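Local coordinates for protein iota-carrageenase (Alteromonas sp. ATCC 43554, PDB 1KTW) that cleaves the beta-1,4 linkages inside iota-carrageenan, a sulfated galactan of red algal cell walls, with inversion of the anomeric configuration, at residues H77-S82 with S112-G117; F148-N153 with I182-A187; Q370-S375 with C449-M454. All blocks are in the same frame, centred on the assembly; numbering follows the deposited sequence.

Contact 1. Residues H77-S82 with S112-G117; sequences HIRVES and SFQGLG. With CA (calcium ion), chain E; CA (calcium ion), chain G.
Arg-79 reaches across to Ser-112 OG with its guanidinium. CG stands beside the backbone N (chi1 -63°), and a bend at chi2 brings CD alongside Gln-114 O and CB. Gln-114 OE1 sits over one face of the guanidinium, 3.8 Å from Arg-79 NE; the two planes are steeply inclined. NH1 gives two bonds, both in the guanidinium plane. One runs from Arg-79 NH1 to Ser-112 OG at 2.9 Å. The other, Arg-79 NH1 to Ile-78 O at 3.0 Å, comes from above the carbonyl plane, while Gln-114 N also donates to that oxygen. NH2 adds a weak bond to the same Ser-112 OG. The ring edge of His-77 meets this hydroxyl too, His-77 ND1 to Ser-112 OG 2.8 Å. Two side chains, His-77 and Arg-79, thus hold the hydroxyl and probably fix its rotation.

Strands 77-80 and 112-115 run parallel, their axes 4.7 Å apart at closest approach. They are equivalent strands on successive coils of the right-handed beta-helix of the pectate lyase-like fold. On the interior face, Ile-78 CG2 lies over the Phe-113 ring, 4.2 Å from its centroid. Val-80 CG2 touches Phe-113 CE1, and Phe-120 packs on both residues. At the strand ends, water 1 bridges Val-80 O and Leu-116 O. Glu-81 binds one calcium through both carboxylate oxygens, and OE1 also accepts from Asn-62 N. Ser-82 O binds the other calcium, together with Asn-118 OD1 and Gly-119 O.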
loop_
_atom_site.group_PDB
_atom_site.type_symbol
_atom_site.label_atom_id
_atom_site.label_comp_id
_atom_site.label_asym_id
_atom_site.label_seq_id
_atom_site.Cartn_x
_atom_site.Cartn_y
_atom_site.Cartn_z
ATOM N N HIS A 77 13.093 -17.727 12.953
ATOM C CA HIS A 77 13.528 -17.494 11.564
ATOM C C HIS A 77 13.015 -18.586 10.588
ATOM O O HIS A 77 13.510 -19.713 10.563
ATOM C CB HIS A 77 15.061 -17.386 11.559
ATOM C CG HIS A 77 15.573 -16.279 12.441
ATOM N ND1 HIS A 77 15.712 -14.979 11.997
ATOM C CD2 HIS A 77 15.848 -16.250 13.772
ATOM C CE1 HIS A 77 16.042 -14.197 13.014
ATOM N NE2 HIS A 77 16.131 -14.942 14.107
ATOM N N ILE A 78 12.027 -18.214 9.776
ATOM C CA ILE A 78 11.381 -19.130 8.833
ATOM C C ILE A 78 11.942 -19.108 7.401
ATOM O O ILE A 78 12.125 -18.036 6.809
ATOM C CB ILE A 78 9.851 -18.816 8.799
ATOM C CG1 ILE A 78 9.258 -19.029 10.203
ATOM C CG2 ILE A 78 9.144 -19.673 7.726
ATOM C CD1 ILE A 78 7.775 -18.633 10.360
ATOM N N ARG A 79 12.220 -20.300 6.855
ATOM C CA ARG A 79 12.727 -20.448 5.488
ATOM C C ARG A 79 11.740 -21.340 4.708
ATOM O O ARG A 79 11.254 -22.333 5.255
ATOM C CB ARG A 79 14.138 -21.057 5.507
ATOM C CG ARG A 79 15.177 -20.153 6.216
ATOM C CD ARG A 79 15.319 -18.802 5.486
ATOM N NE ARG A 79 16.283 -17.892 6.120
ATOM C CZ ARG A 79 15.984 -16.976 7.039
ATOM N NH1 ARG A 79 14.730 -16.814 7.465
ATOM N NH2 ARG A 79 16.957 -16.210 7.537
ATOM N N VAL A 80 11.475 -20.988 3.444
ATOM C CA VAL A 80 10.470 -21.675 2.604
ATOM C C VAL A 80 11.039 -22.194 1.275
ATOM O O VAL A 80 11.619 -21.412 0.508
ATOM C CB VAL A 80 9.306 -20.681 2.282
ATOM C CG1 VAL A 80 8.174 -21.385 1.522
ATOM C CG2 VAL A 80 8.775 -20.047 3.585
ATOM N N GLU A 81 10.849 -23.490 0.985
ATOM C CA GLU A 81 11.388 -24.076 -0.260
ATOM C C GLU A 81 10.725 -23.500 -1.525
ATOM O O GLU A 81 9.581 -23.033 -1.497
ATOM C CB GLU A 81 11.316 -25.625 -0.232
ATOM C CG GLU A 81 12.239 -26.276 0.852
ATOM C CD GLU A 81 12.524 -27.784 0.639
ATOM O OE1 GLU A 81 11.564 -28.569 0.480
ATOM O OE2 GLU A 81 13.721 -28.186 0.647
ATOM N N SER A 82 11.466 -23.552 -2.629
ATOM C CA SER A 82 11.056 -22.963 -3.910
ATOM C C SER A 82 9.782 -23.399 -4.643
ATOM O O SER A 82 9.302 -22.667 -5.517
ATOM C CB SER A 82 12.222 -23.046 -4.895
ATOM O OG SER A 82 11.941 -22.243 -6.025
ATOM N N SER A 112 12.542 -13.231 11.027
ATOM C CA SER A 112 12.662 -13.242 9.557
ATOM C C SER A 112 11.788 -14.326 8.887
ATOM O O SER A 112 11.503 -15.357 9.502
ATOM C CB SER A 112 14.127 -13.392 9.110
ATOM O OG SER A 112 14.695 -14.662 9.408
ATOM N N PHE A 113 11.365 -14.069 7.638
ATOM C CA PHE A 113 10.518 -14.985 6.836
ATOM C C PHE A 113 11.024 -14.819 5.383
ATOM O O PHE A 113 10.773 -13.784 4.750
ATOM C CB PHE A 113 9.051 -14.545 6.953
ATOM C CG PHE A 113 8.034 -15.562 6.456
ATOM C CD1 PHE A 113 7.983 -15.935 5.113
ATOM C CD2 PHE A 113 7.068 -16.071 7.324
ATOM C CE1 PHE A 113 6.978 -16.797 4.641
ATOM C CE2 PHE A 113 6.058 -16.935 6.860
ATOM C CZ PHE A 113 6.018 -17.292 5.518
ATOM N N GLN A 114 11.733 -15.828 4.868
ATOM C CA GLN A 114 12.343 -15.742 3.533
ATOM C C GLN A 114 12.260 -16.969 2.632
ATOM O O GLN A 114 12.491 -18.097 3.065
ATOM C CB GLN A 114 13.825 -15.346 3.688
ATOM C CG GLN A 114 14.629 -15.243 2.380
ATOM C CD GLN A 114 16.048 -14.714 2.600
ATOM O OE1 GLN A 114 16.661 -14.986 3.627
ATOM N NE2 GLN A 114 16.575 -13.971 1.628
ATOM N N GLY A 115 11.975 -16.729 1.354
ATOM C CA GLY A 115 11.887 -17.820 0.404
ATOM C C GLY A 115 13.251 -18.167 -0.162
ATOM O O GLY A 115 14.102 -17.293 -0.350
ATOM N N LEU A 116 13.470 -19.450 -0.415
ATOM C CA LEU A 116 14.728 -19.915 -0.997
ATOM C C LEU A 116 14.652 -19.904 -2.541
ATOM O O LEU A 116 13.557 -19.911 -3.123
ATOM C CB LEU A 116 15.023 -21.347 -0.508
ATOM C CG LEU A 116 15.224 -21.540 1.015
ATOM C CD1 LEU A 116 15.050 -23.025 1.389
ATOM C CD2 LEU A 116 16.618 -21.054 1.412
ATOM N N GLY A 117 15.816 -19.864 -3.192
ATOM C CA GLY A 117 15.852 -19.920 -4.647
ATOM C C GLY A 117 15.087 -18.827 -5.365
ATOM O O GLY A 117 15.237 -17.643 -5.037
HETATM CA CA CA E . 13.045 -30.505 0.375
HETATM CA CA CA G . 9.588 -21.053 -7.271
HETATM O O HOH W 1 10.974 -20.095 -1.931
HETATM O O HOH W 2 9.235 -18.601 -8.284
#

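Contact 2. Residues F148-N153 with I182-A187; sequences FTIDDN and IKQNNA. With NA (sodium ion), chain K.
Phe-148 and Ile-182 lie side by side and point the same way. The phenyl ring turns one face to the isoleucine, with Ile-182 CG1 4.1 Å from the Phe-148 ring centroid. Ile-182 CD1 reaches the rim at Phe-148 CZ, 3.6 Å away. The ring gets there because CG sits between the backbone N and the carbonyl carbon (chi1 52°). Ile-150 crosses Ile-182 at a slant, and its CD1 touches both Ile-182 CG2 and Gln-184 OE1; that amide oxygen is hydrogen-bonded to Ser-159.

The strands are parallel neighbours in one face of the beta-helix, and these residues point into its interior. Backbone bonds alternate from Lys-183 N to Phe-148 O through to Asp-152 N and Asn-185 O.

On the other face, Asp-151 and Asn-185 also run side by side, their carboxylate and amide planes 64° apart. Asn-185 ND2 donates to Asp-151 OD1 over 3.1 Å, nearly in the amide plane. Lys-183 NZ holds the other end of that amide, 2.9 Å from Asn-185 OD1. The Asp-151 carboxylate also binds a sodium ion. Its OD2 accepts from Lys-125 NZ as well. Past the strand ends, water 3 joins Asp-152 O to Asn-186 ND2, while Asn-186 OD1 accepts from Lys-154 NZ.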
loop_
_atom_site.group_PDB
_atom_site.type_symbol
_atom_site.label_atom_id
_atom_site.label_comp_id
_atom_site.label_asym_id
_atom_site.label_seq_id
_atom_site.Cartn_x
_atom_site.Cartn_y
_atom_site.Cartn_z
ATOM N N PHE A 148 8.973 -13.878 -2.764
ATOM C CA PHE A 148 7.787 -14.643 -3.161
ATOM C C PHE A 148 6.884 -13.870 -4.125
ATOM O O PHE A 148 7.071 -12.664 -4.352
ATOM C CB PHE A 148 6.976 -15.147 -1.936
ATOM C CG PHE A 148 6.606 -14.069 -0.913
ATOM C CD1 PHE A 148 5.360 -13.427 -0.958
ATOM C CD2 PHE A 148 7.498 -13.728 0.113
ATOM C CE1 PHE A 148 5.005 -12.463 0.011
ATOM C CE2 PHE A 148 7.152 -12.767 1.087
ATOM C CZ PHE A 148 5.911 -12.135 1.037
ATOM N N THR A 149 5.934 -14.590 -4.718
ATOM C CA THR A 149 4.958 -14.019 -5.643
ATOM C C THR A 149 3.583 -14.178 -5.001
ATOM O O THR A 149 3.324 -15.171 -4.329
ATOM C CB THR A 149 4.962 -14.773 -7.001
ATOM O OG1 THR A 149 6.232 -14.605 -7.636
ATOM C CG2 THR A 149 3.856 -14.239 -7.928
ATOM N N ILE A 150 2.717 -13.190 -5.191
ATOM C CA ILE A 150 1.355 -13.226 -4.656
ATOM C C ILE A 150 0.374 -13.189 -5.842
ATOM O O ILE A 150 0.343 -12.206 -6.577
ATOM C CB ILE A 150 1.053 -11.986 -3.756
ATOM C CG1 ILE A 150 1.983 -11.959 -2.526
ATOM C CG2 ILE A 150 -0.390 -12.040 -3.259
ATOM C CD1 ILE A 150 1.911 -10.631 -1.737
ATOM N N ASP A 151 -0.398 -14.261 -6.047
ATOM C CA ASP A 151 -1.401 -14.299 -7.133
ATOM C C ASP A 151 -2.699 -13.826 -6.462
ATOM O O ASP A 151 -3.416 -14.626 -5.866
ATOM C CB ASP A 151 -1.589 -15.737 -7.663
ATOM C CG ASP A 151 -0.722 -16.055 -8.889
ATOM O OD1 ASP A 151 0.222 -15.305 -9.208
ATOM O OD2 ASP A 151 -0.990 -17.089 -9.542
ATOM N N ASP A 152 -2.983 -12.522 -6.549
ATOM C CA ASP A 152 -4.162 -11.913 -5.926
ATOM C C ASP A 152 -5.424 -12.191 -6.767
ATOM O O ASP A 152 -5.337 -12.749 -7.866
ATOM C CB ASP A 152 -3.937 -10.384 -5.803
ATOM C CG ASP A 152 -4.755 -9.731 -4.680
ATOM O OD1 ASP A 152 -5.702 -10.352 -4.158
ATOM O OD2 ASP A 152 -4.448 -8.571 -4.320
ATOM N N ASN A 153 -6.578 -11.806 -6.229
ATOM C CA ASN A 153 -7.870 -11.965 -6.907
ATOM C C ASN A 153 -8.710 -10.722 -6.553
ATOM O O ASN A 153 -9.871 -10.814 -6.133
ATOM C CB ASN A 153 -8.539 -13.255 -6.418
ATOM C CG ASN A 153 -9.838 -13.560 -7.145
ATOM O OD1 ASN A 153 -10.000 -13.236 -8.321
ATOM N ND2 ASN A 153 -10.768 -14.204 -6.440
ATOM N N ILE A 182 9.375 -9.103 -3.944
ATOM C CA ILE A 182 7.992 -9.583 -3.995
ATOM C C ILE A 182 7.285 -9.065 -5.246
ATOM O O ILE A 182 7.417 -7.878 -5.602
ATOM C CB ILE A 182 7.179 -9.126 -2.754
ATOM C CG1 ILE A 182 7.846 -9.648 -1.476
ATOM C CG2 ILE A 182 5.740 -9.669 -2.828
ATOM C CD1 ILE A 182 7.333 -9.017 -0.195
ATOM N N LYS A 183 6.564 -9.965 -5.918
ATOM C CA LYS A 183 5.775 -9.636 -7.115
ATOM C C LYS A 183 4.297 -9.931 -6.808
ATOM O O LYS A 183 3.988 -10.971 -6.226
ATOM C CB LYS A 183 6.224 -10.497 -8.314
ATOM C CG LYS A 183 5.264 -10.460 -9.541
ATOM C CD LYS A 183 5.177 -9.071 -10.150
ATOM C CE LYS A 183 4.016 -8.932 -11.141
ATOM N NZ LYS A 183 4.188 -9.761 -12.372
ATOM N N GLN A 184 3.394 -9.018 -7.168
ATOM C CA GLN A 184 1.957 -9.229 -6.945
ATOM C C GLN A 184 1.210 -9.128 -8.286
ATOM O O GLN A 184 1.410 -8.174 -9.058
ATOM C CB GLN A 184 1.394 -8.198 -5.947
ATOM C CG GLN A 184 -0.079 -8.426 -5.550
ATOM C CD GLN A 184 -0.484 -7.681 -4.273
ATOM O OE1 GLN A 184 0.319 -7.528 -3.347
ATOM N NE2 GLN A 184 -1.740 -7.246 -4.207
ATOM N N ASN A 185 0.362 -10.123 -8.554
ATOM C CA ASN A 185 -0.442 -10.162 -9.780
ATOM C C ASN A 185 -1.914 -9.902 -9.470
ATOM O O ASN A 185 -2.423 -10.329 -8.428
ATOM C CB ASN A 185 -0.328 -11.537 -10.461
ATOM C CG ASN A 185 1.079 -11.829 -10.972
ATOM O OD1 ASN A 185 1.642 -11.053 -11.740
ATOM N ND2 ASN A 185 1.645 -12.958 -10.552
ATOM N N ASN A 186 -2.588 -9.194 -10.376
ATOM C CA ASN A 186 -4.022 -8.885 -10.257
ATOM C C ASN A 186 -4.503 -8.198 -8.969
ATOM O O ASN A 186 -5.405 -8.694 -8.285
ATOM C CB ASN A 186 -4.837 -10.179 -10.499
ATOM C CG ASN A 186 -6.288 -9.903 -10.924
ATOM O OD1 ASN A 186 -6.593 -8.861 -11.509
ATOM N ND2 ASN A 186 -7.178 -10.851 -10.643
ATOM N N ALA A 187 -3.919 -7.044 -8.647
ATOM C CA ALA A 187 -4.324 -6.294 -7.453
ATOM C C ALA A 187 -5.509 -5.390 -7.781
ATOM O O ALA A 187 -5.659 -4.956 -8.922
ATOM C CB ALA A 187 -3.169 -5.417 -6.952
HETATM NA NA NA K . 0.076 -17.338 -11.255
HETATM O O HOH W 3 -6.539 -13.540 -10.429
HETATM O O HOH W 4 2.585 -16.796 -10.853
#

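Contact 3. Residues Q370-S375 with C449-M454; sequences QLDYFS and CNYYGM. With G4S (4-O-sulfo-beta-D-galactopyranose), chain D.
Leu-371 and Asp-372 meet Tyr-451 where two loops come together, one following strand 364-366 and the other strand 438-440. Segment 449-454 carries an Asx motif, in which Asn-450 OD1 accepts from Gly-453 N.

The direct polar link is one hydrogen bond. Tyr-451 OH donates to Asp-372 OD1 over 2.8 Å, on the syn side and 24° out of the carboxylate plane. The two side chains cross at about a right angle, yet carboxylate and ring planes are only 15° apart. OD1 lies at the ring edge, near its plane, where the hydroxyl projects. A phenylalanine here would probably leave Asp-372 OD1 without its phenol donor and the carboxylate freer to turn. Arg-447 makes a cation-pi contact with Tyr-451.

The apolar contacts are looser. Leu-371 and Tyr-451 slide past each other in opposite directions, with Leu-371 CD1 4.1 Å from Tyr-451 CD1. Leu-371 CD1 is also 4.3 Å from Met-454 CE. Cys-449 SG faces Leu-371 CB and Phe-374 CD2. This sulfur is held covalently, in the disulfide to Cys-381.

Sugar contact falls to the next residue. Tyr-452 packs against the bound 4-O-sulfo-galactose, Tyr-452 CE2 lying 3.7 Å from the sugar C6, and its OH is hydrogen-bonded to Gln-368. A water bridge completes the junction: water 5 donates to Asp-372 OD1 at 2.7 Å and accepts from Cys-449 N.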
loop_
_atom_site.group_PDB
_atom_site.type_symbol
_atom_site.label_atom_id
_atom_site.label_comp_id
_atom_site.label_asym_id
_atom_site.label_seq_id
_atom_site.Cartn_x
_atom_site.Cartn_y
_atom_site.Cartn_z
ATOM N N GLN A 370 -8.491 12.781 -13.112
ATOM C CA GLN A 370 -7.289 12.800 -13.945
ATOM C C GLN A 370 -7.634 12.743 -15.457
ATOM O O GLN A 370 -6.788 13.033 -16.311
ATOM C CB GLN A 370 -6.373 11.604 -13.587
ATOM C CG GLN A 370 -5.867 11.537 -12.120
ATOM C CD GLN A 370 -5.094 10.233 -11.802
ATOM O OE1 GLN A 370 -5.303 9.190 -12.441
ATOM N NE2 GLN A 370 -4.214 10.292 -10.798
ATOM N N LEU A 371 -8.877 12.380 -15.778
ATOM C CA LEU A 371 -9.297 12.244 -17.176
ATOM C C LEU A 371 -9.256 13.510 -18.035
ATOM O O LEU A 371 -9.131 13.427 -19.258
ATOM C CB LEU A 371 -10.710 11.648 -17.253
ATOM C CG LEU A 371 -10.941 10.250 -16.654
ATOM C CD1 LEU A 371 -12.437 9.882 -16.778
ATOM C CD2 LEU A 371 -10.080 9.224 -17.380
ATOM N N ASP A 372 -9.366 14.677 -17.413
ATOM C CA ASP A 372 -9.351 15.915 -18.185
ATOM C C ASP A 372 -7.968 16.225 -18.775
ATOM O O ASP A 372 -7.826 17.119 -19.620
ATOM C CB ASP A 372 -9.838 17.083 -17.320
ATOM C CG ASP A 372 -11.300 16.926 -16.883
ATOM O OD1 ASP A 372 -11.983 15.958 -17.310
ATOM O OD2 ASP A 372 -11.768 17.780 -16.104
ATOM N N TYR A 373 -6.952 15.475 -18.346
ATOM C CA TYR A 373 -5.590 15.688 -18.853
ATOM C C TYR A 373 -5.358 15.034 -20.211
ATOM O O TYR A 373 -4.248 15.095 -20.757
ATOM C CB TYR A 373 -4.542 15.205 -17.815
ATOM C CG TYR A 373 -4.531 16.061 -16.564
ATOM C CD1 TYR A 373 -4.218 17.421 -16.635
ATOM C CD2 TYR A 373 -4.911 15.539 -15.326
ATOM C CE1 TYR A 373 -4.295 18.244 -15.512
ATOM C CE2 TYR A 373 -4.991 16.362 -14.186
ATOM C CZ TYR A 373 -4.686 17.715 -14.297
ATOM O OH TYR A 373 -4.800 18.547 -13.203
ATOM N N PHE A 374 -6.398 14.408 -20.768
ATOM C CA PHE A 374 -6.277 13.796 -22.094
ATOM C C PHE A 374 -6.534 14.855 -23.176
ATOM O O PHE A 374 -6.355 14.593 -24.364
ATOM C CB PHE A 374 -7.284 12.650 -22.284
ATOM C CG PHE A 374 -6.842 11.325 -21.687
ATOM C CD1 PHE A 374 -5.658 10.719 -22.103
ATOM C CD2 PHE A 374 -7.626 10.683 -20.732
ATOM C CE1 PHE A 374 -5.257 9.484 -21.576
ATOM C CE2 PHE A 374 -7.238 9.447 -20.194
ATOM C CZ PHE A 374 -6.050 8.847 -20.622
ATOM N N SER A 375 -6.940 16.052 -22.758
ATOM C CA SER A 375 -7.260 17.131 -23.696
ATOM C C SER A 375 -6.170 17.479 -24.710
ATOM O O SER A 375 -6.472 17.940 -25.816
ATOM C CB SER A 375 -7.656 18.399 -22.929
ATOM O OG SER A 375 -6.540 18.960 -22.248
ATOM N N CYS A 449 -13.882 13.606 -21.912
ATOM C CA CYS A 449 -14.445 12.264 -21.706
ATOM C C CYS A 449 -15.878 12.308 -21.156
ATOM O O CYS A 449 -16.250 13.235 -20.434
ATOM C CB CYS A 449 -13.564 11.447 -20.735
ATOM S SG CYS A 449 -11.873 10.994 -21.291
ATOM N N ASN A 450 -16.670 11.292 -21.507
ATOM C CA ASN A 450 -18.060 11.153 -21.054
ATOM C C ASN A 450 -17.987 10.292 -19.778
ATOM O O ASN A 450 -17.997 9.063 -19.853
ATOM C CB ASN A 450 -18.876 10.427 -22.148
ATOM C CG ASN A 450 -20.363 10.331 -21.823
ATOM O OD1 ASN A 450 -20.770 10.387 -20.662
ATOM N ND2 ASN A 450 -21.180 10.162 -22.863
ATOM N N TYR A 451 -17.924 10.941 -18.620
ATOM C CA TYR A 451 -17.768 10.251 -17.338
ATOM C C TYR A 451 -18.598 9.005 -17.045
ATOM O O TYR A 451 -18.046 7.982 -16.625
ATOM C CB TYR A 451 -17.955 11.227 -16.167
ATOM C CG TYR A 451 -16.861 12.270 -15.979
ATOM C CD1 TYR A 451 -15.743 12.319 -16.816
ATOM C CD2 TYR A 451 -16.981 13.242 -14.985
ATOM C CE1 TYR A 451 -14.774 13.328 -16.667
ATOM C CE2 TYR A 451 -16.025 14.243 -14.829
ATOM C CZ TYR A 451 -14.930 14.287 -15.674
ATOM O OH TYR A 451 -14.023 15.323 -15.544
ATOM N N TYR A 452 -19.910 9.087 -17.252
ATOM C CA TYR A 452 -20.794 7.969 -16.954
ATOM C C TYR A 452 -21.470 7.325 -18.178
ATOM O O TYR A 452 -22.105 6.274 -18.054
ATOM C CB TYR A 452 -21.843 8.432 -15.928
ATOM C CG TYR A 452 -21.233 8.852 -14.595
ATOM C CD1 TYR A 452 -20.717 7.901 -13.712
ATOM C CD2 TYR A 452 -21.128 10.202 -14.240
ATOM C CE1 TYR A 452 -20.104 8.282 -12.506
ATOM C CE2 TYR A 452 -20.519 10.594 -13.039
ATOM C CZ TYR A 452 -20.009 9.627 -12.181
ATOM O OH TYR A 452 -19.396 10.005 -11.006
ATOM N N GLY A 453 -21.310 7.930 -19.356
ATOM C CA GLY A 453 -21.915 7.368 -20.562
ATOM C C GLY A 453 -20.958 6.715 -21.554
ATOM O O GLY A 453 -21.383 6.217 -22.608
ATOM N N MET A 454 -19.663 6.704 -21.233
ATOM C CA MET A 454 -18.662 6.110 -22.115
ATOM C C MET A 454 -18.770 4.588 -22.245
ATOM O O MET A 454 -19.516 3.933 -21.506
ATOM C CB MET A 454 -17.243 6.471 -21.640
ATOM C CG MET A 454 -16.861 5.904 -20.274
ATOM S SD MET A 454 -15.068 6.070 -19.918
ATOM C CE MET A 454 -14.996 7.772 -19.497
HETATM C C1 G4S D . -21.012 14.026 -8.682
HETATM C C2 G4S D . -20.417 13.112 -7.625
HETATM C C3 G4S D . -20.041 11.797 -8.274
HETATM C C4 G4S D . -21.258 11.177 -8.969
HETATM C C5 G4S D . -21.816 12.181 -9.963
HETATM C C6 G4S D . -23.076 11.696 -10.646
HETATM O O1 G4S D . -21.426 15.204 -8.092
HETATM O O2 G4S D . -19.266 13.712 -7.053
HETATM O O3 G4S D . -19.536 10.913 -7.267
HETATM O O4 G4S D . -22.271 10.847 -8.003
HETATM O O5 G4S D . -22.153 13.402 -9.280
HETATM O O6 G4S D . -23.799 12.790 -11.193
HETATM S S G4S D . -22.676 9.306 -7.915
HETATM O O7 G4S D . -23.420 9.068 -6.662
HETATM O O8 G4S D . -21.455 8.476 -7.915
HETATM O O9 G4S D . -23.509 8.942 -9.077
HETATM O O HOH W 5 -11.874 14.376 -19.556
#

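Contacts 1 and 2 belong to the same part of the beta-helix. Strands 111-115 and 143-151, one from each contact, are neighbours, and the contact centres are about 17 Å apart. Their nearest atoms are about 5 Å apart, so they do not touch. Phe-120 packs on interior residues of both. Metals also sit on both: two calcium ions at contact 1 and a sodium ion at contact 2. Contact 3 joins loops much farther off, its centre about 30 Å from that of contact 2 and 46 Å from that of contact 1. It lies beside bound carrageenan sugars: Tyr-452 touches two of them, and the Tyr-451 side chain is about 7 Å from the anhydro-galactose.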